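Local atomic coordinates of DHHA1 domain protein (Clostridium perfringens, PDB entry 3KEW), a protein that probably removes wrongly attached amino acids from tRNA(Ala), as do zinc-binding relatives of the alanyl-tRNA synthetase editing domain. Residues K5-D10 with F39-G44; D10-E15 with L86-R91; D93-H98 with C196-R201; E155-A160 with I184-G189. All coordinates share one frame; numbering follows the deposited sequence.

Contact 1: K5-D10 with F39-G44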
# COMPACT_ATOMS: atom_id res chain seq x y z
N LYS A 5 -9.89 9.72 7.94
CA LYS A 5 -9.12 9.05 6.88
C LYS A 5 -9.75 7.69 6.52
O LYS A 5 -9.48 6.66 7.16
CB LYS A 5 -7.63 8.94 7.25
CG LYS A 5 -7.04 10.30 7.62
CD LYS A 5 -5.55 10.31 7.88
CE LYS A 5 -5.14 9.61 9.15
NZ LYS A 5 -3.69 9.87 9.41
N LEU A 6 -10.59 7.73 5.49
CA LEU A 6 -11.42 6.59 5.08
C LEU A 6 -10.64 5.38 4.56
O LEU A 6 -11.05 4.24 4.78
CB LEU A 6 -12.46 7.04 4.04
CG LEU A 6 -13.60 7.93 4.57
CD1 LEU A 6 -14.40 8.53 3.43
CD2 LEU A 6 -14.52 7.16 5.52
N TYR A 7 -9.50 5.65 3.92
CA TYR A 7 -8.60 4.62 3.38
C TYR A 7 -8.11 3.60 4.41
O TYR A 7 -7.78 2.47 4.05
CB TYR A 7 -7.43 5.25 2.60
CG TYR A 7 -6.64 6.34 3.32
CD1 TYR A 7 -6.88 7.69 3.05
CD2 TYR A 7 -5.64 6.02 4.23
CE1 TYR A 7 -6.15 8.69 3.69
CE2 TYR A 7 -4.92 7.00 4.88
CZ TYR A 7 -5.18 8.33 4.60
OH TYR A 7 -4.44 9.30 5.24
N TYR A 8 -8.05 4.01 5.67
CA TYR A 8 -7.71 3.10 6.77
C TYR A 8 -8.94 2.47 7.45
O TYR A 8 -8.79 1.64 8.35
CB TYR A 8 -6.86 3.81 7.83
CG TYR A 8 -5.39 4.02 7.48
CD1 TYR A 8 -4.71 5.15 7.94
CD2 TYR A 8 -4.68 3.11 6.69
CE1 TYR A 8 -3.36 5.37 7.65
CE2 TYR A 8 -3.32 3.31 6.37
CZ TYR A 8 -2.67 4.45 6.86
OH TYR A 8 -1.35 4.67 6.56
N GLU A 9 -10.14 2.88 7.04
CA GLU A 9 -11.38 2.32 7.59
C GLU A 9 -11.96 1.26 6.66
O GLU A 9 -12.31 0.16 7.09
CB GLU A 9 -12.41 3.43 7.86
CG GLU A 9 -11.98 4.47 8.93
CD GLU A 9 -11.52 3.83 10.23
OE1 GLU A 9 -12.23 2.95 10.76
OE2 GLU A 9 -10.43 4.21 10.71
N ASP A 10 -12.05 1.62 5.38
CA ASP A 10 -12.45 0.71 4.31
C ASP A 10 -11.66 1.07 3.06
O ASP A 10 -11.92 2.07 2.39
CB ASP A 10 -13.96 0.83 4.05
CG ASP A 10 -14.47 -0.17 3.00
OD1 ASP A 10 -15.70 -0.19 2.80
OD2 ASP A 10 -13.68 -0.93 2.38
N PHE A 39 -8.66 9.59 -0.18
CA PHE A 39 -7.42 9.80 -0.94
C PHE A 39 -6.23 9.50 -0.04
O PHE A 39 -5.99 10.20 0.96
CB PHE A 39 -7.33 11.23 -1.50
CG PHE A 39 -8.32 11.53 -2.62
CD1 PHE A 39 -7.95 11.38 -3.96
CD2 PHE A 39 -9.61 11.97 -2.33
CE1 PHE A 39 -8.86 11.63 -4.99
CE2 PHE A 39 -10.52 12.24 -3.36
CZ PHE A 39 -10.14 12.07 -4.69
N PHE A 40 -5.49 8.43 -0.38
CA PHE A 40 -4.25 8.06 0.31
C PHE A 40 -3.19 9.09 -0.09
O PHE A 40 -3.06 9.38 -1.29
CB PHE A 40 -3.82 6.65 -0.13
CG PHE A 40 -2.70 6.03 0.68
CD1 PHE A 40 -1.62 5.42 0.04
CD2 PHE A 40 -2.75 6.02 2.07
CE1 PHE A 40 -0.59 4.82 0.78
CE2 PHE A 40 -1.72 5.43 2.82
CZ PHE A 40 -0.64 4.82 2.17
N PRO A 41 -2.51 9.69 0.91
CA PRO A 41 -1.39 10.62 0.63
C PRO A 41 -0.05 9.93 0.25
O PRO A 41 0.85 10.59 -0.28
CB PRO A 41 -1.24 11.38 1.95
CG PRO A 41 -1.72 10.43 3.00
CD PRO A 41 -2.78 9.57 2.35
N GLY A 42 0.04 8.63 0.52
CA GLY A 42 1.30 7.90 0.41
C GLY A 42 1.73 7.38 1.77
O GLY A 42 1.31 7.93 2.79
N GLY A 43 2.56 6.34 1.79
CA GLY A 43 3.02 5.73 3.04
C GLY A 43 3.55 4.32 2.89
O GLY A 43 3.05 3.54 2.08
N GLY A 44 4.58 3.99 3.66
CA GLY A 44 5.23 2.67 3.60
C GLY A 44 5.86 2.28 2.26
O GLY A 44 6.06 1.09 2.00
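Phe-40 turns the edge of its ring toward the face of Tyr-7 in a T-shaped pair, the two planes standing 72° apart and the centroids 5.3 Å from each other. Of the Phe-40 ring, CD2 comes closest, set toward the rim of the tyrosine ring at 3.6 Å from Tyr-7 CD2. On the same face Phe-40 CA adds a CH-pi contact, 4.1 Å from the Tyr-7 centroid. The opposite face is taken by Lys-5 CB, and Tyr-8 CZ lies at the ring's edge, in plane. In its turn Tyr-7 CE2 sits over one face of the Tyr-8 ring, while Tyr-8 OH reaches the edge of Phe-40.

Further along the tyrosine, CE1 lies 3.1 Å from Phe-39 O, and Tyr-7 OH is 3.3 Å from Pro-41 CD. The proline and the phenol cross at about a right angle. Tyr-7 can present itself this way because CG sits between the backbone N and the carbonyl carbon (chi1 51°).

No hydrogen bond joins the segments. Tyr-8 OH and the backbone N of Phe-40 find partners outside them, Cys-196 O and Asp-49 OD2, and the Tyr-8 ring makes a cation-pi contact with Arg-183. The example illustrates how a short 3-10 turn, 6-8, packs on a loop chiefly through ring contacts. The segment 39-44 reads Phe-Phe-Pro-Gly-Gly-Gly, consistent with the glycine-rich motif of AlaX-type editing proteins, with the Phe-40 side chain about 9 Å from the bound zinc ion.

Contact 2: D10-E15 with L86-R91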
# COMPACT_ATOMS: atom_id res chain seq x y z
N ASP A 10 -12.05 1.62 5.38
CA ASP A 10 -12.45 0.71 4.31
C ASP A 10 -11.66 1.07 3.06
O ASP A 10 -11.92 2.07 2.39
CB ASP A 10 -13.96 0.83 4.05
CG ASP A 10 -14.47 -0.17 3.00
OD1 ASP A 10 -15.70 -0.19 2.80
OD2 ASP A 10 -13.68 -0.93 2.38
N GLN A 11 -10.69 0.22 2.74
CA GLN A 11 -9.77 0.48 1.63
C GLN A 11 -10.40 0.29 0.24
O GLN A 11 -9.77 0.61 -0.75
CB GLN A 11 -8.50 -0.37 1.76
CG GLN A 11 -8.73 -1.87 1.87
CD GLN A 11 -8.82 -2.34 3.31
OE1 GLN A 11 -9.80 -2.05 4.00
NE2 GLN A 11 -7.81 -3.06 3.76
N TYR A 12 -11.62 -0.22 0.19
CA TYR A 12 -12.32 -0.44 -1.07
C TYR A 12 -13.29 0.67 -1.44
O TYR A 12 -13.90 0.60 -2.51
CB TYR A 12 -13.04 -1.79 -1.07
CG TYR A 12 -12.10 -2.97 -1.12
CD1 TYR A 12 -11.78 -3.68 0.04
CD2 TYR A 12 -11.51 -3.37 -2.32
CE1 TYR A 12 -10.92 -4.75 0.00
CE2 TYR A 12 -10.63 -4.44 -2.36
CZ TYR A 12 -10.34 -5.13 -1.20
OH TYR A 12 -9.48 -6.20 -1.22
N ILE A 13 -13.43 1.67 -0.58
CA ILE A 13 -14.24 2.86 -0.90
C ILE A 13 -13.54 3.61 -2.03
O ILE A 13 -12.39 4.04 -1.87
CB ILE A 13 -14.45 3.80 0.33
CG1 ILE A 13 -15.33 3.13 1.39
CG2 ILE A 13 -15.07 5.14 -0.10
CD1 ILE A 13 -15.40 3.91 2.69
N LYS A 14 -14.22 3.74 -3.16
CA LYS A 14 -13.68 4.46 -4.30
C LYS A 14 -14.43 5.75 -4.67
O LYS A 14 -13.93 6.57 -5.43
CB LYS A 14 -13.54 3.53 -5.52
CG LYS A 14 -14.83 2.99 -6.10
CD LYS A 14 -14.52 2.07 -7.29
CE LYS A 14 -15.60 2.10 -8.36
NZ LYS A 14 -16.69 1.12 -8.10
N GLU A 15 -15.65 5.90 -4.13
CA GLU A 15 -16.43 7.14 -4.24
C GLU A 15 -16.98 7.50 -2.88
O GLU A 15 -17.41 6.61 -2.12
CB GLU A 15 -17.62 6.99 -5.18
CG GLU A 15 -17.30 6.63 -6.60
CD GLU A 15 -18.54 6.17 -7.33
OE1 GLU A 15 -18.42 5.23 -8.15
OE2 GLU A 15 -19.63 6.74 -7.08
N LEU A 86 -12.00 8.37 -6.50
CA LEU A 86 -10.61 7.98 -6.71
C LEU A 86 -10.40 7.50 -8.14
O LEU A 86 -11.32 6.97 -8.78
CB LEU A 86 -10.19 6.87 -5.73
CG LEU A 86 -10.30 7.04 -4.21
CD1 LEU A 86 -9.84 5.79 -3.48
CD2 LEU A 86 -9.52 8.21 -3.71
N ASP A 87 -9.19 7.71 -8.65
CA ASP A 87 -8.68 6.95 -9.78
C ASP A 87 -8.43 5.56 -9.19
O ASP A 87 -7.42 5.34 -8.52
CB ASP A 87 -7.37 7.60 -10.26
CG ASP A 87 -6.76 6.94 -11.50
OD1 ASP A 87 -7.19 5.84 -11.94
OD2 ASP A 87 -5.81 7.54 -12.03
N TRP A 88 -9.38 4.66 -9.39
CA TRP A 88 -9.33 3.33 -8.76
C TRP A 88 -8.27 2.40 -9.36
O TRP A 88 -7.72 1.56 -8.66
CB TRP A 88 -10.70 2.64 -8.73
CG TRP A 88 -10.62 1.33 -7.97
CD1 TRP A 88 -10.69 0.07 -8.48
CD2 TRP A 88 -10.37 1.19 -6.56
NE1 TRP A 88 -10.53 -0.86 -7.47
CE2 TRP A 88 -10.33 -0.20 -6.29
CE3 TRP A 88 -10.20 2.09 -5.50
CZ2 TRP A 88 -10.12 -0.69 -5.01
CZ3 TRP A 88 -9.99 1.59 -4.23
CH2 TRP A 88 -9.96 0.22 -3.99
N GLU A 89 -7.99 2.56 -10.65
CA GLU A 89 -6.97 1.77 -11.32
C GLU A 89 -5.59 2.00 -10.71
O GLU A 89 -4.87 1.04 -10.41
CB GLU A 89 -6.98 2.04 -12.84
CG GLU A 89 -7.75 0.99 -13.66
CD GLU A 89 -9.18 0.76 -13.19
OE1 GLU A 89 -10.05 1.63 -13.44
OE2 GLU A 89 -9.45 -0.30 -12.58
N ARG A 90 -5.24 3.26 -10.49
CA ARG A 90 -4.00 3.65 -9.83
C ARG A 90 -3.94 3.11 -8.40
O ARG A 90 -2.91 2.59 -7.97
CB ARG A 90 -3.88 5.16 -9.81
CG ARG A 90 -2.61 5.69 -9.19
CD ARG A 90 -2.69 7.20 -9.00
NE ARG A 90 -1.63 7.69 -8.11
CZ ARG A 90 -0.45 8.12 -8.53
NH1 ARG A 90 -0.15 8.15 -9.82
NH2 ARG A 90 0.44 8.54 -7.64
N ARG A 91 -5.05 3.27 -7.67
CA ARG A 91 -5.17 2.84 -6.28
C ARG A 91 -4.87 1.37 -6.18
O ARG A 91 -4.00 0.96 -5.41
CB ARG A 91 -6.63 3.00 -5.84
CG ARG A 91 -6.87 3.69 -4.57
CD ARG A 91 -6.10 3.22 -3.35
NE ARG A 91 -6.56 4.09 -2.28
CZ ARG A 91 -7.43 3.74 -1.34
NH1 ARG A 91 -7.87 2.49 -1.26
NH2 ARG A 91 -7.82 4.63 -0.45
O HOH W 1 -10.80 3.65 0.38
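Asp-10, Ile-13 and Arg-91 grip one water between them: it donates to Asp-10 O and to Ile-13 O, each at 2.8 Å, and accepts from Arg-91 NH2. Arg-91 NH1 adds a weak, bent bond to Gln-11 O (2.7 Å, 122° at the hydrogen), so the guanidinium is linked to three carbonyls of one turn, weakly to Gln-11 O and through the water to the other two. Its NE is fixed by a salt bridge to Asp-49, and Leu-86 CD1 lies over one of its faces, which together hold the group's rotation.

The turn is also braced within itself. Residues 10 to 13 form a type I beta turn, and Asp-10 OD2 accepts from Tyr-12 N at 3.1 Å, an Asx turn in which the donor comes from above the carboxylate plane.

Trp-88 lies beside it. The indole points its CH2 corner at Gln-11 O, 3.3 Å away at the ring edge, while the aliphatic part of Lys-14 crosses it at about a right angle: CB meets Trp-88 CE3 at 3.6 Å, and CD lies over a face. A straight backbone bond from Leu-86 N to Lys-14 O (2.8 Å, 166°) completes the join. The arrangement belongs to the seam of the closed six-stranded antiparallel barrel, where entry into strand 15-26 meets the end of strand 82-86 and the start of helix 88-112.

Contact 3: D93-H98 with C196-R201. With ZN (zinc ion), chain C.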
# COMPACT_ATOMS: atom_id res chain seq x y z
N ASP A 93 -3.72 -0.84 -8.35
CA ASP A 93 -2.39 -1.22 -8.83
C ASP A 93 -1.37 -1.18 -7.69
O ASP A 93 -0.68 -2.17 -7.45
CB ASP A 93 -1.92 -0.32 -9.98
CG ASP A 93 -0.49 -0.59 -10.39
OD1 ASP A 93 -0.17 -1.76 -10.70
OD2 ASP A 93 0.33 0.36 -10.41
N GLY A 94 -1.31 -0.05 -6.98
CA GLY A 94 -0.43 0.11 -5.82
C GLY A 94 -0.76 -0.82 -4.67
O GLY A 94 0.16 -1.31 -4.01
N MET A 95 -2.04 -1.07 -4.44
CA MET A 95 -2.48 -2.05 -3.43
C MET A 95 -1.91 -3.45 -3.73
O MET A 95 -1.37 -4.11 -2.84
CB MET A 95 -4.02 -2.11 -3.33
CG MET A 95 -4.71 -0.85 -2.72
SD MET A 95 -6.52 -0.78 -2.84
CE MET A 95 -6.92 -1.98 -1.57
N GLN A 96 -2.02 -3.88 -5.00
CA GLN A 96 -1.53 -5.20 -5.45
C GLN A 96 -0.00 -5.34 -5.38
O GLN A 96 0.50 -6.37 -4.90
CB GLN A 96 -2.01 -5.51 -6.88
CG GLN A 96 -3.51 -5.78 -6.98
CD GLN A 96 -3.97 -6.00 -8.40
OE1 GLN A 96 -3.69 -5.21 -9.30
NE2 GLN A 96 -4.71 -7.08 -8.61
N GLN A 97 0.74 -4.33 -5.82
CA GLN A 97 2.22 -4.38 -5.77
C GLN A 97 2.76 -4.44 -4.36
O GLN A 97 3.77 -5.10 -4.12
CB GLN A 97 2.87 -3.20 -6.50
CG GLN A 97 2.39 -2.94 -7.91
CD GLN A 97 2.07 -4.20 -8.71
OE1 GLN A 97 2.93 -5.08 -8.89
NE2 GLN A 97 0.84 -4.28 -9.21
N HIS A 98 2.10 -3.75 -3.43
CA HIS A 98 2.54 -3.71 -2.04
C HIS A 98 2.29 -5.04 -1.34
O HIS A 98 3.18 -5.58 -0.68
CB HIS A 98 1.87 -2.56 -1.29
CG HIS A 98 2.58 -2.14 -0.04
ND1 HIS A 98 2.44 -0.88 0.50
CD2 HIS A 98 3.45 -2.80 0.77
CE1 HIS A 98 3.18 -0.78 1.59
NE2 HIS A 98 3.80 -1.93 1.78
N CYS A 196 2.27 0.90 7.01
CA CYS A 196 1.36 2.04 6.79
C CYS A 196 0.72 2.00 5.41
O CYS A 196 0.09 2.97 4.98
CB CYS A 196 2.14 3.36 6.92
SG CYS A 196 2.76 3.69 8.57
N GLY A 197 0.91 0.89 4.69
CA GLY A 197 0.33 0.75 3.36
C GLY A 197 -1.17 0.55 3.37
O GLY A 197 -1.77 0.28 4.42
N VAL A 198 -1.77 0.70 2.19
CA VAL A 198 -3.16 0.33 1.94
C VAL A 198 -3.17 -0.95 1.10
O VAL A 198 -2.76 -0.96 -0.07
CB VAL A 198 -3.95 1.51 1.28
CG1 VAL A 198 -5.28 1.04 0.68
CG2 VAL A 198 -4.20 2.61 2.33
N HIS A 199 -3.62 -2.04 1.72
CA HIS A 199 -3.57 -3.38 1.14
C HIS A 199 -4.96 -3.91 0.76
O HIS A 199 -5.97 -3.48 1.32
CB HIS A 199 -2.90 -4.33 2.14
CG HIS A 199 -1.43 -4.07 2.32
ND1 HIS A 199 -0.47 -4.83 1.68
CD2 HIS A 199 -0.77 -3.12 3.02
CE1 HIS A 199 0.72 -4.36 2.00
NE2 HIS A 199 0.57 -3.33 2.81
N PRO A 200 -5.03 -4.85 -0.21
CA PRO A 200 -6.27 -5.60 -0.42
C PRO A 200 -6.61 -6.44 0.81
O PRO A 200 -5.76 -6.62 1.67
CB PRO A 200 -5.95 -6.50 -1.63
CG PRO A 200 -4.79 -5.82 -2.32
CD PRO A 200 -3.99 -5.25 -1.18
N ARG A 201 -7.85 -6.93 0.91
CA ARG A 201 -8.28 -7.65 2.11
C ARG A 201 -8.11 -9.15 1.99
O ARG A 201 -8.38 -9.88 2.95
CB ARG A 201 -9.72 -7.31 2.47
CG ARG A 201 -9.86 -6.06 3.33
CD ARG A 201 -11.23 -5.99 3.97
NE ARG A 201 -11.67 -4.61 4.16
CZ ARG A 201 -12.71 -4.24 4.89
NH1 ARG A 201 -13.44 -5.14 5.54
NH2 ARG A 201 -13.01 -2.95 4.99
ZN ZN C . 4.76 -2.73 3.74
O HOH W 2 5.84 -3.18 5.65
O HOH W 3 6.73 -3.67 2.96
O HOH W 4 5.98 -0.65 3.80
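His-98 and His-199 meet as an edge-to-face pair. His-98 with His-102, and Cys-195 with His-199, have the spacing of the HxxxH and CxxxH motifs, consistent with the zinc site of alanyl-tRNA editing domains. The planes of the pair are 52° apart and the side chains cross at about a right angle. The edge of His-199 points at the His-98 face, its NE2 lying 3.5 Å above the plane over the centre of the ring. Its CE1 is 3.4 Å from His-98 CD2.

The His-98 ring is held at both nitrogens: ND1 is hydrogen-bonded to Gln-46 OE1, which also takes Val-198 N, and NE2 binds the zinc ion at 2.3 Å. His-102, Cys-195 and three waters complete six ligands.

One helical turn earlier, Met-95 reaches over the loop. With CG anti to the carbonyl carbon (chi1 -69°), that atom stands 3.3 Å from Val-198 O and 3.9 Å from Val-198 CG1, while the bend at chi3 brings CE beside His-199 O. Pro-200 lies against the helix backbone, its CD 3.3 Å from Met-95 O. His-199, for all its closeness, does not ligate the metal here: its NE2 stops 4.3 Å from the zinc ion.

Contact 4: E155-A160 with I184-G189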
# COMPACT_ATOMS: atom_id res chain seq x y z
N GLU A 155 -6.86 -14.48 4.20
CA GLU A 155 -7.31 -13.19 4.69
C GLU A 155 -6.10 -12.28 4.96
O GLU A 155 -5.10 -12.73 5.52
CB GLU A 155 -8.12 -13.37 5.98
CG GLU A 155 -8.85 -12.12 6.45
CD GLU A 155 -9.42 -12.25 7.86
OE1 GLU A 155 -9.18 -13.27 8.53
OE2 GLU A 155 -10.09 -11.30 8.30
N VAL A 156 -6.20 -11.03 4.53
CA VAL A 156 -5.20 -10.02 4.84
C VAL A 156 -5.84 -8.94 5.72
O VAL A 156 -6.64 -8.14 5.25
CB VAL A 156 -4.58 -9.39 3.56
CG1 VAL A 156 -3.46 -8.42 3.93
CG2 VAL A 156 -4.06 -10.46 2.60
N LYS A 157 -5.50 -8.93 7.01
CA LYS A 157 -6.05 -7.95 7.95
C LYS A 157 -5.16 -6.72 8.11
O LYS A 157 -3.97 -6.84 8.40
CB LYS A 157 -6.29 -8.60 9.32
CG LYS A 157 -7.12 -9.87 9.26
CD LYS A 157 -7.65 -10.29 10.64
CE LYS A 157 -6.60 -11.01 11.48
NZ LYS A 157 -7.19 -11.67 12.68
N SER A 158 -5.74 -5.54 7.89
CA SER A 158 -5.09 -4.26 8.20
C SER A 158 -5.78 -3.58 9.38
O SER A 158 -6.97 -3.27 9.32
CB SER A 158 -5.10 -3.32 6.99
OG SER A 158 -4.37 -3.88 5.92
N TYR A 159 -5.03 -3.35 10.45
CA TYR A 159 -5.61 -2.82 11.69
C TYR A 159 -4.62 -1.98 12.50
O TYR A 159 -3.41 -2.13 12.37
CB TYR A 159 -6.23 -3.94 12.55
CG TYR A 159 -5.31 -5.10 12.90
CD1 TYR A 159 -4.67 -5.16 14.14
CD2 TYR A 159 -5.11 -6.15 12.00
CE1 TYR A 159 -3.83 -6.23 14.46
CE2 TYR A 159 -4.27 -7.21 12.31
CZ TYR A 159 -3.63 -7.25 13.54
OH TYR A 159 -2.81 -8.32 13.84
N ALA A 160 -5.16 -1.07 13.32
CA ALA A 160 -4.35 -0.32 14.26
C ALA A 160 -4.69 -0.85 15.64
O ALA A 160 -5.73 -0.48 16.20
CB ALA A 160 -4.65 1.16 14.16
N ILE A 184 -0.81 -2.50 11.65
CA ILE A 184 -0.33 -3.85 11.38
C ILE A 184 -1.02 -4.38 10.11
O ILE A 184 -2.22 -4.19 9.93
CB ILE A 184 -0.60 -4.79 12.59
CG1 ILE A 184 0.24 -4.38 13.81
CG2 ILE A 184 -0.40 -6.26 12.23
CD1 ILE A 184 1.77 -4.61 13.69
N VAL A 185 -0.24 -5.00 9.22
CA VAL A 185 -0.78 -5.76 8.10
C VAL A 185 -0.41 -7.23 8.27
O VAL A 185 0.78 -7.58 8.33
CB VAL A 185 -0.28 -5.25 6.74
CG1 VAL A 185 -0.77 -6.17 5.61
CG2 VAL A 185 -0.75 -3.83 6.51
N GLU A 186 -1.43 -8.08 8.35
CA GLU A 186 -1.25 -9.49 8.66
C GLU A 186 -1.81 -10.38 7.56
O GLU A 186 -3.02 -10.39 7.32
CB GLU A 186 -1.94 -9.82 9.99
CG GLU A 186 -1.87 -11.29 10.40
CD GLU A 186 -2.68 -11.59 11.66
OE1 GLU A 186 -3.23 -10.64 12.26
OE2 GLU A 186 -2.78 -12.77 12.04
N ILE A 187 -0.94 -11.13 6.89
CA ILE A 187 -1.40 -12.20 5.99
C ILE A 187 -1.68 -13.42 6.87
O ILE A 187 -0.75 -14.09 7.33
CB ILE A 187 -0.38 -12.52 4.88
CG1 ILE A 187 -0.04 -11.24 4.09
CG2 ILE A 187 -0.93 -13.63 3.96
CD1 ILE A 187 1.11 -11.36 3.11
N VAL A 188 -2.97 -13.69 7.12
CA VAL A 188 -3.38 -14.67 8.13
C VAL A 188 -2.81 -16.06 7.87
O VAL A 188 -3.10 -16.68 6.84
CB VAL A 188 -4.93 -14.72 8.32
CG1 VAL A 188 -5.34 -15.82 9.29
CG2 VAL A 188 -5.46 -13.38 8.81
N GLY A 189 -1.96 -16.51 8.79
CA GLY A 189 -1.31 -17.81 8.70
C GLY A 189 0.11 -17.76 8.16
O GLY A 189 0.86 -18.73 8.29
O HOH W 5 -4.82 -10.78 14.40
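Tyr-159 and Ile-184, Lys-157 and Glu-186 form the hydrogen-bonded pairs of two antiparallel strands; the axes of the segments 156-159 and 184-187 pass 4.7 Å apart. The non-hydrogen-bonded pairs Val-156 with Ile-187 and Ser-158 with Val-185 alternate with them and turn their side chains to the tightly packed face. There Val-156 CG1 meets Val-185 CG1 at 3.9 Å, Ser-158 OG touches Val-185 CG2, and Leu-99 of helix 88-112 packs on both Val-156 and Ile-187.

The other face is more polar and hydrated. Tyr-159 OH donates to Glu-186 OE1 at 2.8 Å, approaching on the anti side of the carboxylate and tilted out of its plane, and Ile-184 CB lies over one face of the phenol ring, 4.2 Å from its centroid. Lys-157 runs side by side with Glu-186, but NZ stays 4.1 Å from OE1, and a water donating to OE1 and accepting from NZ bridges them. Beyond, Lys-157 CE and Glu-155 rest on Val-188 CG2.

The two strands are the edge and the centre of a three-stranded antiparallel sheet whose third strand, 191-194, leads to the zinc ligand Cys-195.

Along the chain contact 1 and contact 2 interleave, sharing Asp-10, whereas contact 3 follows both and encloses contact 4 within the loop that it joins. Contacts 1, 2 and 3 cluster, with centres 10 to 11 Å apart; contact 4 is 12 Å from contact 3 and 19 Å from contact 2. Helix 88-112 serves contacts 2 and 3, tying the barrel to the zinc site. The loop 196-201 is the common neighbour: it bonds to Tyr-8 of contact 1, to Gln-11 and Tyr-12 of contact 2, and, through Arg-201 O, to Val-156 of contact 4. Barrel, helix and three-stranded sheet thus converge around the metal-binding region, consistent with an editing-type pocket.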